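Local coordinates for basic blue protein (Cucumis sativus, PDB 2CBP) that carries a type 1 copper ion and, as a plant phytocyanin, probably transfers electrons, at residues Tyr61-Gly64 against Arg65-Ile68. Numbering follows the deposited sequence.
Sequences YTSG and RDQI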
# COMPACT_ATOMS: atom_id res chain seq x y z
N TYR A 61 -2.59 5.13 -7.89
CA TYR A 61 -2.82 3.95 -8.77
C TYR A 61 -4.30 3.62 -8.69
O TYR A 61 -4.85 3.70 -7.57
CB TYR A 61 -1.97 2.76 -8.34
CG TYR A 61 -0.49 2.98 -8.57
CD1 TYR A 61 0.29 3.66 -7.64
CD2 TYR A 61 0.12 2.52 -9.74
CE1 TYR A 61 1.64 3.86 -7.85
CE2 TYR A 61 1.48 2.71 -9.97
CZ TYR A 61 2.24 3.39 -9.02
OH TYR A 61 3.58 3.62 -9.21
N THR A 62 -4.90 3.28 -9.82
CA THR A 62 -6.34 2.96 -9.88
C THR A 62 -6.74 1.84 -10.84
O THR A 62 -7.94 1.70 -11.20
CB THR A 62 -7.09 4.26 -10.28
OG1 THR A 62 -6.65 4.50 -11.63
CG2 THR A 62 -6.74 5.46 -9.43
N SER A 63 -5.76 1.04 -11.24
CA SER A 63 -6.06 -0.04 -12.19
C SER A 63 -6.88 -1.17 -11.63
O SER A 63 -7.61 -1.77 -12.46
CB SER A 63 -4.77 -0.59 -12.84
OG SER A 63 -4.27 -1.60 -11.97
N GLY A 64 -6.78 -1.50 -10.34
CA GLY A 64 -7.54 -2.63 -9.77
C GLY A 64 -6.66 -3.88 -9.61
O GLY A 64 -7.01 -4.84 -8.93
N ARG A 65 -5.52 -3.81 -10.27
CA ARG A 65 -4.48 -4.85 -10.25
C ARG A 65 -3.10 -4.23 -10.46
O ARG A 65 -2.48 -4.51 -11.49
CB ARG A 65 -4.69 -5.94 -11.33
CG ARG A 65 -3.92 -7.21 -11.05
CD ARG A 65 -3.79 -8.15 -12.16
NE ARG A 65 -4.84 -9.04 -12.49
CZ ARG A 65 -5.75 -9.65 -11.75
NH1 ARG A 65 -5.80 -9.44 -10.44
NH2 ARG A 65 -6.63 -10.48 -12.31
N ASP A 66 -2.67 -3.41 -9.52
CA ASP A 66 -1.39 -2.72 -9.63
C ASP A 66 -0.22 -3.58 -9.15
O ASP A 66 -0.32 -4.26 -8.15
CB ASP A 66 -1.37 -1.39 -8.87
CG ASP A 66 -2.63 -0.58 -9.10
OD1 ASP A 66 -2.81 -0.27 -10.33
OD2 ASP A 66 -3.35 -0.29 -8.17
N GLN A 67 0.86 -3.48 -9.93
CA GLN A 67 2.12 -4.19 -9.65
C GLN A 67 3.16 -3.10 -9.36
O GLN A 67 3.59 -2.42 -10.30
CB GLN A 67 2.55 -5.08 -10.80
CG GLN A 67 1.69 -6.31 -10.97
CD GLN A 67 2.34 -7.43 -11.74
OE1 GLN A 67 3.31 -8.06 -11.30
NE2 GLN A 67 1.77 -7.70 -12.91
N ILE A 68 3.49 -2.94 -8.10
CA ILE A 68 4.45 -1.93 -7.65
C ILE A 68 5.76 -2.53 -7.17
O ILE A 68 5.89 -3.34 -6.26
CB ILE A 68 3.82 -1.00 -6.59
CG1 ILE A 68 2.55 -0.43 -7.21
CG2 ILE A 68 4.79 0.08 -6.22
CD1 ILE A 68 1.62 0.37 -6.33
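Hydrogen bonds between S63 and D66 close the turn that leads from strand 59-61 of one sheet of the plastocyanin-like fold into strand 65-69 of the other, with the side chain of T62 about 11 Å from the copper ion. S63 OG gives its proton to D66 OD1 at 2.6 Å, coming from above the carboxylate plane, 55° out of it. The same hydroxyl accepts R65 N in an ST turn, with N to OG 3.1 Å. The chi1 of S63, 87°, brings OG to that N-H. A weak bond from S63 N to D66 OD1 (3.4 Å) adds a second grip on that oxygen, while D66 OD2 bonds Y34 OH. G64 has a positive phi, at which a CB would jam against the carbonyl O of S63. The apolar part is made by Y61 and I68: I68 CD1 sits over the centre of the Y61 ring in a CH-pi contact, 3.8 Å from the centroid. Y61 CB is in van der Waals contact with D66 OD2 at 3.4 Å. An alanine in place of D66 would probably leave S63 OG and Y34 OH without their carboxylate partner and open a gap beside Y61 CB. Two hydroxyls and a weak N-H bond round this buried group are consistent with an ionised carboxylate that ties loop 62-64 to the start of strand 65-69.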